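Local coordinates for protein probable branched-chain-amino-acid aminotransferase (Thermotoga maritima MSB8, PDB 3CSW) that probably catalyses the pyridoxal-phosphate-dependent transfer of the amino group between leucine, isoleucine or valine and 2-oxoglutarate, at residues E44-T48 with H239-G243; F92-I98 with V112-N117; I159-V165 with G177-N181; A52-K58 with E280-I285. Where two conformers were deposited one is given. Numbering follows the deposited sequence.

Contact 1. Residues E44-T48 with H239-G243; sequences ETLRT and HTSAG. With PLP (pyridoxal-5'-phosphate), chain E.
Residues 44-48 run as extended beta strand, while 239-243 leave a strand at His239, pass through helical backbone angles at Thr240 and Ser241, and re-enter a strand at Gly243. His239 N to Gly243 O (3.2 Å) and Gly243 N to His239 O (2.9 Å) close this tight turn; phi/psi of 82°/-123° at Gly243 would jam any CB against the preceding carbonyl oxygen. The turn lies beside the strand without sheet pairing, the nearest CA pairs being Leu46-Thr240 (6.4 Å) and Arg47-Ser241 (5.9 Å). Thr240, with chi1 m, turns its CB toward the strand, its CG2 lying 3.7 Å from Leu46 C. Its N and OG1 both donate to the PLP phosphate oxygen O3P, at 3.1 and 2.8 Å, so the turn grips the cofactor where the two domains of this class-IV aminotransferase fold meet. Arg47 (chi1 p, chi2 t, chi3 m) lays its aliphatic part on Thr240, CG to CG2 3.8 Å and CD to Thr240 O 3.1 Å. Its NH1 makes a weak hydrogen bond to Ser241 O (3.1 Å), whereas NE and NH2 fork onto Thr48 O, each at 2.9 Å. Leu46 points away from the turn and packs on Leu85 of helix 78-89.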
# COMPACT_ATOMS: atom_id res chain seq x y z
N GLU A 44 -28.07 -10.87 -1.53
CA GLU A 44 -27.76 -11.89 -2.53
C GLU A 44 -28.68 -11.72 -3.74
O GLU A 44 -29.78 -11.17 -3.62
CB GLU A 44 -27.96 -13.30 -1.94
CG GLU A 44 -26.81 -13.80 -1.06
CD GLU A 44 -25.48 -13.90 -1.81
OE1 GLU A 44 -25.49 -14.25 -3.00
OE2 GLU A 44 -24.42 -13.65 -1.20
N THR A 45 -28.22 -12.18 -4.91
CA THR A 45 -29.02 -12.18 -6.14
C THR A 45 -29.08 -13.60 -6.68
O THR A 45 -28.08 -14.31 -6.66
CB THR A 45 -28.47 -11.22 -7.23
OG1 THR A 45 -27.18 -11.66 -7.68
CG2 THR A 45 -28.38 -9.78 -6.69
N LEU A 46 -30.26 -14.03 -7.13
CA LEU A 46 -30.44 -15.36 -7.69
C LEU A 46 -31.18 -15.23 -9.00
O LEU A 46 -31.77 -14.20 -9.29
CB LEU A 46 -31.25 -16.29 -6.76
CG LEU A 46 -30.76 -16.58 -5.32
CD1 LEU A 46 -31.22 -15.48 -4.37
CD2 LEU A 46 -31.24 -17.94 -4.86
N ARG A 47 -31.10 -16.28 -9.83
CA ARG A 47 -31.96 -16.41 -11.00
C ARG A 47 -32.57 -17.80 -10.99
O ARG A 47 -32.14 -18.66 -10.22
CB ARG A 47 -31.21 -16.18 -12.30
CG ARG A 47 -30.19 -17.26 -12.66
CD ARG A 47 -29.89 -17.23 -14.15
NE ARG A 47 -31.00 -17.82 -14.87
CZ ARG A 47 -31.12 -17.84 -16.19
NH1 ARG A 47 -30.20 -17.27 -16.97
NH2 ARG A 47 -32.17 -18.44 -16.73
N THR A 48 -33.57 -18.03 -11.83
CA THR A 48 -34.17 -19.33 -11.98
C THR A 48 -33.80 -19.95 -13.32
O THR A 48 -33.46 -19.24 -14.27
CB THR A 48 -35.71 -19.25 -11.93
OG1 THR A 48 -36.16 -18.39 -12.98
CG2 THR A 48 -36.20 -18.70 -10.57
N HIS A 239 -21.49 -13.90 -14.20
CA HIS A 239 -22.39 -13.42 -13.14
C HIS A 239 -23.73 -14.16 -13.20
O HIS A 239 -24.08 -14.72 -14.21
CB HIS A 239 -22.56 -11.88 -13.18
CG HIS A 239 -23.17 -11.34 -14.44
ND1 HIS A 239 -24.49 -10.93 -14.52
CD2 HIS A 239 -22.63 -11.10 -15.65
CE1 HIS A 239 -24.74 -10.48 -15.73
NE2 HIS A 239 -23.63 -10.58 -16.45
N THR A 240 -24.47 -14.14 -12.10
CA THR A 240 -25.69 -14.92 -11.95
C THR A 240 -26.69 -14.82 -13.12
O THR A 240 -27.13 -15.85 -13.66
CB THR A 240 -26.43 -14.57 -10.61
OG1 THR A 240 -25.72 -15.15 -9.49
CG2 THR A 240 -27.83 -15.12 -10.61
N SER A 241 -27.04 -13.59 -13.51
CA SER A 241 -28.14 -13.42 -14.44
C SER A 241 -27.86 -13.97 -15.81
O SER A 241 -28.73 -14.60 -16.39
CB SER A 241 -28.61 -11.95 -14.52
OG SER A 241 -27.56 -11.08 -14.88
N ALA A 242 -26.63 -13.79 -16.30
CA ALA A 242 -26.28 -14.08 -17.67
C ALA A 242 -25.38 -15.29 -17.88
O ALA A 242 -25.32 -15.80 -18.99
CB ALA A 242 -25.65 -12.83 -18.32
N GLY A 243 -24.68 -15.77 -16.85
CA GLY A 243 -23.77 -16.91 -17.01
C GLY A 243 -22.41 -16.46 -17.55
O GLY A 243 -21.78 -15.60 -16.95
N1 PLP E . -18.26 -9.60 -8.13
C2 PLP E . -19.08 -8.67 -7.51
C2A PLP E . -18.44 -7.42 -6.98
C3 PLP E . -20.46 -8.91 -7.40
O3 PLP E . -21.31 -7.97 -6.86
C4 PLP E . -21.00 -10.11 -7.92
C4A PLP E . -22.49 -10.37 -7.87
O4A PLP E . -23.23 -9.89 -8.74
C5 PLP E . -20.15 -11.04 -8.55
C6 PLP E . -18.78 -10.77 -8.64
C5A PLP E . -20.70 -12.22 -9.32
O4P PLP E . -20.99 -13.29 -8.43
P PLP E . -22.10 -14.44 -8.77
O1P PLP E . -22.40 -15.26 -7.50
O2P PLP E . -21.57 -15.34 -9.84
O3P PLP E . -23.33 -13.68 -9.25

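Contact 2. Residues F92-I98 with V112-N117; sequences FKQEVRI and VFSPLN
Phe92 opens the first segment in loop conformation, its chi1 m ring reaching Phe113 CB through CE1 (3.8 Å) and Pro115 CD through CE2 (4.2 Å). Gln94, extended with chi1 and chi2 both t, carries NE2 to 3.5 Å from Pro115 CB and 3.3 Å from Asn117 OD1. At Glu95 the backbone pairing begins: its O accepts from Leu116 N (2.8 Å, nearly linear). The Glu95 carboxylate leads away and hydrogen-bonds to the Thr48 hydroxyl on strand 42-49. From Val96 onward the segments illustrate the antiparallel beta hairpin, strands 96-98 and 112-115 approaching to 4.5 Å with their directions 153° apart. Val96 faces Pro115 in a non-hydrogen-bonded pair (CA-CA 4.5 Å), its CA 3.3 Å from Ser114 O. Arg97 and Ser114, side chains on one face of the sheet, form the hydrogen-bonded pair (CA-CA 5.5 Å), Arg97 N to Ser114 O 2.9 Å and Ser114 N to Arg97 O 3.1 Å. A water donates to Arg97 O and Val112 O and also binds Ser114 OG, each at 3.0 Å. The Arg97 side chain (chi1 t, chi2 t, chi3 m) lies with one guanidinium face over Leu116, NH2 to CD1 3.9 Å. Ile98 and Phe113 (CA-CA 4.8 Å) occupy the other face: Ile98 CG2 sits over the Phe113 ring in a CH-pi contact, 4.2 Å from the centroid, while Ile98 CA approaches Val112 O at 3.3 Å.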
# COMPACT_ATOMS: atom_id res chain seq x y z
N PHE A 92 -44.77 -16.41 -12.05
CA PHE A 92 -44.31 -15.82 -13.32
C PHE A 92 -44.37 -16.92 -14.37
O PHE A 92 -44.30 -18.10 -14.04
CB PHE A 92 -42.87 -15.29 -13.17
CG PHE A 92 -42.75 -14.09 -12.25
CD1 PHE A 92 -42.73 -14.24 -10.87
CD2 PHE A 92 -42.65 -12.79 -12.78
CE1 PHE A 92 -42.64 -13.13 -10.02
CE2 PHE A 92 -42.54 -11.69 -11.94
CZ PHE A 92 -42.53 -11.86 -10.56
N LYS A 93 -44.55 -16.54 -15.64
CA LYS A 93 -44.57 -17.53 -16.74
C LYS A 93 -43.29 -17.33 -17.52
O LYS A 93 -43.29 -17.29 -18.75
CB LYS A 93 -45.81 -17.34 -17.63
N GLN A 94 -42.19 -17.24 -16.79
CA GLN A 94 -40.96 -16.66 -17.30
C GLN A 94 -39.89 -16.79 -16.22
O GLN A 94 -40.22 -16.88 -15.04
CB GLN A 94 -41.25 -15.19 -17.55
CG GLN A 94 -40.17 -14.37 -18.16
CD GLN A 94 -40.61 -12.95 -18.40
OE1 GLN A 94 -41.76 -12.59 -18.08
NE2 GLN A 94 -39.72 -12.13 -18.96
N GLU A 95 -38.62 -16.79 -16.61
CA GLU A 95 -37.53 -16.80 -15.62
C GLU A 95 -37.51 -15.48 -14.83
O GLU A 95 -37.83 -14.41 -15.39
CB GLU A 95 -36.16 -17.01 -16.28
CG GLU A 95 -36.03 -18.26 -17.19
CD GLU A 95 -36.14 -19.59 -16.46
OE1 GLU A 95 -36.54 -19.62 -15.28
OE2 GLU A 95 -35.86 -20.63 -17.09
N VAL A 96 -37.15 -15.56 -13.54
CA VAL A 96 -37.05 -14.38 -12.69
C VAL A 96 -35.62 -14.13 -12.17
O VAL A 96 -34.82 -15.06 -12.01
CB VAL A 96 -38.06 -14.43 -11.49
CG1 VAL A 96 -39.48 -14.49 -11.99
CG2 VAL A 96 -37.81 -15.61 -10.58
N ARG A 97 -35.32 -12.85 -11.96
CA ARG A 97 -34.19 -12.40 -11.17
C ARG A 97 -34.75 -12.21 -9.78
O ARG A 97 -35.86 -11.73 -9.63
CB ARG A 97 -33.65 -11.06 -11.69
CG ARG A 97 -32.58 -10.42 -10.79
CD ARG A 97 -32.17 -9.01 -11.26
NE ARG A 97 -31.36 -9.02 -12.48
CZ ARG A 97 -31.82 -8.99 -13.74
NH1 ARG A 97 -33.14 -8.94 -14.00
NH2 ARG A 97 -30.95 -9.00 -14.75
N ILE A 98 -33.99 -12.58 -8.75
CA ILE A 98 -34.45 -12.47 -7.36
C ILE A 98 -33.35 -11.80 -6.54
O ILE A 98 -32.22 -12.27 -6.56
CB ILE A 98 -34.75 -13.86 -6.73
CG1 ILE A 98 -35.67 -14.72 -7.63
CG2 ILE A 98 -35.37 -13.67 -5.36
CD1 ILE A 98 -35.68 -16.21 -7.29
N VAL A 112 -37.21 -9.56 -3.69
CA VAL A 112 -37.75 -8.80 -4.81
C VAL A 112 -37.67 -9.71 -6.03
O VAL A 112 -36.60 -10.20 -6.38
CB VAL A 112 -36.98 -7.47 -5.08
CG1 VAL A 112 -37.68 -6.64 -6.15
CG2 VAL A 112 -36.82 -6.65 -3.82
N PHE A 113 -38.82 -9.98 -6.66
CA PHE A 113 -38.89 -10.84 -7.85
C PHE A 113 -39.25 -10.00 -9.07
O PHE A 113 -40.21 -9.26 -9.03
CB PHE A 113 -39.96 -11.91 -7.68
CG PHE A 113 -39.73 -12.85 -6.52
CD1 PHE A 113 -40.14 -12.52 -5.25
CD2 PHE A 113 -39.16 -14.10 -6.74
CE1 PHE A 113 -39.97 -13.39 -4.20
CE2 PHE A 113 -38.98 -14.99 -5.68
CZ PHE A 113 -39.38 -14.63 -4.41
N SER A 114 -38.48 -10.12 -10.15
CA SER A 114 -38.78 -9.42 -11.40
C SER A 114 -38.39 -10.26 -12.61
O SER A 114 -37.52 -11.12 -12.51
CB SER A 114 -38.08 -8.06 -11.46
OG SER A 114 -36.67 -8.17 -11.47
N PRO A 115 -39.03 -10.03 -13.75
CA PRO A 115 -38.72 -10.88 -14.89
C PRO A 115 -37.26 -10.78 -15.29
O PRO A 115 -36.73 -9.68 -15.31
CB PRO A 115 -39.63 -10.33 -16.00
CG PRO A 115 -40.74 -9.67 -15.27
CD PRO A 115 -40.07 -9.04 -14.08
N LEU A 116 -36.63 -11.91 -15.58
CA LEU A 116 -35.24 -11.94 -16.03
C LEU A 116 -35.27 -11.74 -17.53
O LEU A 116 -35.72 -12.62 -18.29
CB LEU A 116 -34.57 -13.28 -15.69
CG LEU A 116 -33.09 -13.42 -16.08
CD1 LEU A 116 -32.22 -12.66 -15.11
CD2 LEU A 116 -32.67 -14.88 -16.12
N ASN A 117 -34.83 -10.57 -17.96
CA ASN A 117 -34.75 -10.27 -19.39
C ASN A 117 -33.27 -10.23 -19.74
O ASN A 117 -32.59 -9.22 -19.54
CB ASN A 117 -35.52 -8.99 -19.75
CG ASN A 117 -37.04 -9.23 -19.89
OD1 ASN A 117 -37.47 -10.21 -20.50
ND2 ASN A 117 -37.84 -8.34 -19.32
O HOH W 1 -35.41 -8.88 -8.82

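Contact 3. Residues I159-V165 with G177-N181; sequences IVDCYDV and GSFSN. With PLP (pyridoxal-5'-phosphate), chain E.
A single buried carboxylate can organise a whole loop, and Asp164 does so here. With chi1 t and chi2 near 0°, it turns toward 177-181. OD1 accepts from Ser178 OG (2.6 Å) and weakly from Ser178 N (3.1 Å); OD2 accepts from Ser180 OG (2.7 Å) and Phe179 N (3.2 Å). Both serines adopt chi1 p. Gly177 leaves room for the acid: an ideal CB would come within 2.3 Å of Asp164 OD2. Only Val165 and Gly177 are in near register (CA-CA 5.4 Å), and Val165 O accepts from Ser178 N at 3.2 Å. Phe179, also chi1 p, lays one ring face over Asp164 CG, which is 3.3 Å from CE2. Ile159 CD1 meets the ring edge, 3.8 Å from Phe179 CE2, and Tyr163 CE2 lies 3.7 Å from Phe179 CZ, while Tyr163 OH hydrogen-bonds to His239. The loop thus held lines the PLP pocket, with Phe179 O 3.1 Å from PLP O4A and Ser180 C 3.4 Å from PLP C6, as part of the class-IV aminotransferase cofactor site.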
# COMPACT_ATOMS: atom_id res chain seq x y z
N ILE A 159 -20.47 2.79 -15.25
CA ILE A 159 -20.89 1.99 -16.38
C ILE A 159 -21.78 2.85 -17.27
O ILE A 159 -22.96 3.00 -17.00
CB ILE A 159 -21.63 0.70 -15.95
CG1 ILE A 159 -20.79 -0.14 -14.97
CG2 ILE A 159 -21.99 -0.11 -17.19
CD1 ILE A 159 -21.61 -1.18 -14.21
N VAL A 160 -21.18 3.46 -18.31
CA VAL A 160 -21.91 4.34 -19.23
C VAL A 160 -21.86 3.76 -20.66
O VAL A 160 -22.90 3.37 -21.19
CB VAL A 160 -21.40 5.82 -19.20
CG1 VAL A 160 -22.29 6.69 -20.02
CG2 VAL A 160 -21.38 6.34 -17.79
N ASP A 161 -20.71 3.73 -21.30
CA ASP A 161 -20.65 3.09 -22.63
C ASP A 161 -19.88 1.78 -22.57
O ASP A 161 -18.97 1.52 -23.36
CB ASP A 161 -20.17 4.01 -23.75
CG ASP A 161 -18.87 4.70 -23.45
OD1 ASP A 161 -18.35 4.57 -22.31
OD2 ASP A 161 -18.40 5.40 -24.40
N CYS A 162 -20.27 0.95 -21.61
CA CYS A 162 -19.73 -0.38 -21.47
C CYS A 162 -20.71 -1.23 -20.69
O CYS A 162 -21.73 -0.76 -20.19
CB CYS A 162 -18.32 -0.34 -20.85
SG CYS A 162 -18.24 0.34 -19.20
N TYR A 163 -20.42 -2.52 -20.64
CA TYR A 163 -21.25 -3.48 -19.93
C TYR A 163 -20.93 -3.56 -18.43
O TYR A 163 -21.82 -3.65 -17.61
CB TYR A 163 -21.00 -4.84 -20.58
CG TYR A 163 -21.85 -5.94 -20.06
CD1 TYR A 163 -23.15 -6.13 -20.55
CD2 TYR A 163 -21.35 -6.85 -19.13
CE1 TYR A 163 -23.94 -7.19 -20.10
CE2 TYR A 163 -22.14 -7.91 -18.67
CZ TYR A 163 -23.43 -8.07 -19.15
OH TYR A 163 -24.21 -9.12 -18.69
N ASP A 164 -19.66 -3.64 -18.10
CA ASP A 164 -19.19 -3.62 -16.72
C ASP A 164 -17.82 -2.95 -16.72
O ASP A 164 -17.19 -2.83 -17.77
CB ASP A 164 -19.14 -5.05 -16.14
CG ASP A 164 -19.09 -5.08 -14.61
OD1 ASP A 164 -19.13 -4.01 -13.97
OD2 ASP A 164 -18.99 -6.19 -14.02
N VAL A 165 -17.37 -2.47 -15.56
CA VAL A 165 -16.03 -1.93 -15.37
C VAL A 165 -15.20 -2.93 -14.54
O VAL A 165 -15.73 -3.63 -13.69
CB VAL A 165 -16.04 -0.52 -14.70
CG1 VAL A 165 -16.65 0.52 -15.66
CG2 VAL A 165 -16.76 -0.53 -13.34
N GLY A 177 -15.07 -7.50 -12.00
CA GLY A 177 -15.99 -6.46 -12.42
C GLY A 177 -16.83 -5.98 -11.25
O GLY A 177 -16.86 -6.63 -10.21
N SER A 178 -17.55 -4.86 -11.43
CA SER A 178 -18.47 -4.30 -10.41
C SER A 178 -19.64 -5.24 -10.04
O SER A 178 -20.22 -5.13 -8.95
CB SER A 178 -18.98 -2.90 -10.80
OG SER A 178 -19.99 -2.93 -11.81
N PHE A 179 -19.98 -6.17 -10.93
CA PHE A 179 -21.06 -7.14 -10.68
C PHE A 179 -20.77 -8.53 -11.27
O PHE A 179 -21.69 -9.36 -11.37
CB PHE A 179 -22.42 -6.61 -11.20
CG PHE A 179 -22.49 -6.39 -12.72
CD1 PHE A 179 -22.82 -7.45 -13.59
CD2 PHE A 179 -22.28 -5.12 -13.28
CE1 PHE A 179 -22.90 -7.24 -14.96
CE2 PHE A 179 -22.36 -4.91 -14.66
CZ PHE A 179 -22.66 -5.99 -15.51
N SER A 180 -19.51 -8.81 -11.62
CA SER A 180 -19.11 -10.06 -12.27
C SER A 180 -17.70 -10.44 -11.89
O SER A 180 -16.97 -9.63 -11.41
CB SER A 180 -19.17 -9.89 -13.79
OG SER A 180 -18.33 -8.82 -14.26
N ASN A 181 -17.33 -11.71 -12.11
CA ASN A 181 -15.93 -12.14 -12.05
C ASN A 181 -15.31 -12.17 -13.46
O ASN A 181 -16.02 -12.22 -14.48
CB ASN A 181 -15.78 -13.48 -11.36
CG ASN A 181 -16.10 -13.42 -9.87
OD1 ASN A 181 -17.15 -13.93 -9.43
ND2 ASN A 181 -15.20 -12.83 -9.08
N1 PLP E . -18.26 -9.60 -8.13
C2 PLP E . -19.08 -8.67 -7.51
C2A PLP E . -18.44 -7.42 -6.98
C3 PLP E . -20.46 -8.91 -7.40
O3 PLP E . -21.31 -7.97 -6.86
C4 PLP E . -21.00 -10.11 -7.92
C4A PLP E . -22.49 -10.37 -7.87
O4A PLP E . -23.23 -9.89 -8.74
C5 PLP E . -20.15 -11.04 -8.55
C6 PLP E . -18.78 -10.77 -8.64
C5A PLP E . -20.70 -12.22 -9.32
O4P PLP E . -20.99 -13.29 -8.43
P PLP E . -22.10 -14.44 -8.77
O1P PLP E . -22.40 -15.26 -7.50
O2P PLP E . -21.57 -15.34 -9.84
O3P PLP E . -23.33 -13.68 -9.25

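Contact 4. Residues A52-K58 with E280-I285; sequences APFAAYK and ENWVGI
Asn281, Lys58 and Trp282 lose the most surface where the chain's last residues wrap the short strand 52-53 and the start of helix 56-68. Asn281 lies closest in backbone terms, its CA 4.1 Å from that of Ala55, the N-cap residue; Ala55 N donates to Asn281 O (2.9 Å). One water links Asn281 O (2.7 Å) with Pro53 O (2.7 Å) and Ala56 N (2.9 Å). Lys58, chi1 m and then fully extended, carries NZ to Asn281 OD1 (2.9 Å) and into a salt bridge with Glu280 OE2 (2.6 Å); Glu206 on helix 203-214 gives it a second acidic partner. The Trp282 indole (chi1 m) meets the edge of Phe54 (chi1 t) in an offset edge-to-face pair, centroids 5.5 Å apart, and its CZ3 touches Ala52 CB at 3.6 Å. A type II beta turn from Trp282 to Ile285 brings Ile285 CD1 to 3.9 Å from Pro53 CG. Structurally, this is a C-terminal tail packed on a strand-to-helix junction, three waters bridging it to the first-turn amides of Ala56, Tyr57 and Lys58.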
# COMPACT_ATOMS: atom_id res chain seq x y z
N ALA A 52 -37.20 -22.63 -11.38
CA ALA A 52 -36.64 -23.17 -10.13
C ALA A 52 -35.43 -22.32 -9.70
O ALA A 52 -34.53 -22.08 -10.51
CB ALA A 52 -36.20 -24.62 -10.32
N PRO A 53 -35.41 -21.87 -8.43
CA PRO A 53 -34.26 -21.06 -7.96
C PRO A 53 -32.91 -21.79 -7.95
O PRO A 53 -32.73 -22.84 -7.29
CB PRO A 53 -34.67 -20.59 -6.56
CG PRO A 53 -35.83 -21.43 -6.17
CD PRO A 53 -36.44 -22.05 -7.40
N PHE A 54 -31.98 -21.21 -8.70
CA PHE A 54 -30.65 -21.73 -8.92
C PHE A 54 -29.67 -21.43 -7.78
O PHE A 54 -29.56 -20.30 -7.30
CB PHE A 54 -30.08 -21.17 -10.22
CG PHE A 54 -28.72 -21.73 -10.58
CD1 PHE A 54 -28.58 -23.08 -10.91
CD2 PHE A 54 -27.59 -20.93 -10.57
CE1 PHE A 54 -27.35 -23.61 -11.24
CE2 PHE A 54 -26.34 -21.45 -10.88
CZ PHE A 54 -26.22 -22.78 -11.21
N ALA A 55 -28.93 -22.47 -7.40
CA ALA A 55 -27.89 -22.40 -6.38
C ALA A 55 -28.41 -21.78 -5.10
O ALA A 55 -27.68 -21.05 -4.44
CB ALA A 55 -26.64 -21.64 -6.89
N ALA A 56 -29.63 -22.16 -4.71
CA ALA A 56 -30.29 -21.56 -3.56
C ALA A 56 -29.50 -21.75 -2.26
O ALA A 56 -29.30 -20.80 -1.50
CB ALA A 56 -31.71 -22.06 -3.42
N TYR A 57 -29.01 -22.97 -2.02
CA TYR A 57 -28.23 -23.26 -0.83
C TYR A 57 -26.90 -22.48 -0.81
O TYR A 57 -26.52 -21.95 0.21
CB TYR A 57 -27.97 -24.78 -0.69
CG TYR A 57 -27.28 -25.10 0.62
CD1 TYR A 57 -27.95 -24.92 1.82
CD2 TYR A 57 -25.96 -25.53 0.65
CE1 TYR A 57 -27.33 -25.15 3.03
CE2 TYR A 57 -25.32 -25.77 1.86
CZ TYR A 57 -26.01 -25.58 3.04
OH TYR A 57 -25.39 -25.82 4.25
N LYS A 58 -26.22 -22.43 -1.95
CA LYS A 58 -24.97 -21.69 -2.07
C LYS A 58 -25.15 -20.21 -1.75
O LYS A 58 -24.32 -19.62 -1.06
CB LYS A 58 -24.37 -21.85 -3.47
CG LYS A 58 -23.87 -23.27 -3.71
CD LYS A 58 -23.25 -23.45 -5.07
CE LYS A 58 -22.57 -24.82 -5.15
NZ LYS A 58 -22.07 -25.02 -6.56
N GLU A 280 -25.14 -30.07 -6.41
CA GLU A 280 -24.77 -29.02 -5.44
C GLU A 280 -25.45 -27.66 -5.70
O GLU A 280 -25.58 -26.86 -4.79
CB GLU A 280 -23.25 -28.84 -5.39
CG GLU A 280 -22.63 -28.29 -6.67
CD GLU A 280 -21.11 -28.21 -6.59
OE1 GLU A 280 -20.46 -29.28 -6.44
OE2 GLU A 280 -20.57 -27.08 -6.70
N ASN A 281 -25.91 -27.43 -6.93
CA ASN A 281 -26.67 -26.22 -7.28
C ASN A 281 -28.18 -26.33 -7.02
O ASN A 281 -28.91 -25.36 -7.24
CB ASN A 281 -26.47 -25.89 -8.76
CG ASN A 281 -25.06 -25.51 -9.07
OD1 ASN A 281 -24.40 -24.81 -8.29
ND2 ASN A 281 -24.57 -25.95 -10.22
N TRP A 282 -28.64 -27.50 -6.57
CA TRP A 282 -30.07 -27.79 -6.40
C TRP A 282 -30.48 -28.41 -5.08
O TRP A 282 -31.65 -28.75 -4.92
CB TRP A 282 -30.56 -28.66 -7.56
CG TRP A 282 -30.34 -27.99 -8.89
CD1 TRP A 282 -29.36 -28.26 -9.78
CD2 TRP A 282 -31.09 -26.89 -9.43
NE1 TRP A 282 -29.46 -27.42 -10.86
CE2 TRP A 282 -30.52 -26.57 -10.67
CE3 TRP A 282 -32.21 -26.17 -8.99
CZ2 TRP A 282 -31.01 -25.55 -11.49
CZ3 TRP A 282 -32.69 -25.14 -9.80
CH2 TRP A 282 -32.10 -24.85 -11.03
N VAL A 283 -29.56 -28.53 -4.13
CA VAL A 283 -29.84 -29.06 -2.80
C VAL A 283 -31.03 -28.33 -2.18
O VAL A 283 -31.03 -27.10 -2.18
CB VAL A 283 -28.64 -28.82 -1.83
CG1 VAL A 283 -28.80 -29.67 -0.58
CG2 VAL A 283 -27.31 -29.12 -2.49
N GLY A 284 -32.01 -29.06 -1.65
CA GLY A 284 -33.16 -28.47 -0.94
C GLY A 284 -34.30 -27.88 -1.76
O GLY A 284 -35.26 -27.36 -1.18
N ILE A 285 -34.18 -27.94 -3.08
CA ILE A 285 -35.15 -27.35 -4.01
C ILE A 285 -36.00 -28.44 -4.67
O ILE A 285 -37.22 -28.56 -4.46
CB ILE A 285 -34.42 -26.48 -5.10
CG1 ILE A 285 -33.89 -25.16 -4.49
CG2 ILE A 285 -35.32 -26.18 -6.30
CD1 ILE A 285 -34.94 -24.34 -3.71
OXT ILE A 285 -35.48 -29.27 -5.43
O HOH W 2 -31.06 -24.44 -5.87
O HOH W 3 -29.81 -25.29 -3.57
O HOH W 4 -27.18 -24.67 -4.04

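Overall arrangement
Read from the N terminus, strand 42-49 supplies the first segment of contact 1; 52-58 opens contact 4 within the span of contact 1, but contact 4 closes only at the C terminus, after 239-243, so the two cross. Contact 2 comes next, a short-range hairpin falling within the spans of both; strand 96-102 pairs with strand 42-49, which pairs in turn with 52-53, so that contacts 1, 2 and 4 all reach one antiparallel sheet. Contact 3, likewise enclosed by both long loops, forms in the other half of the chain. Contact 1 brings that half against the sheet: His239 hydrogen-bonds to Tyr163 of contact 3, and contacts 1 and 3 share PLP. The centre of contact 4 lies about 26 Å from that of contact 3.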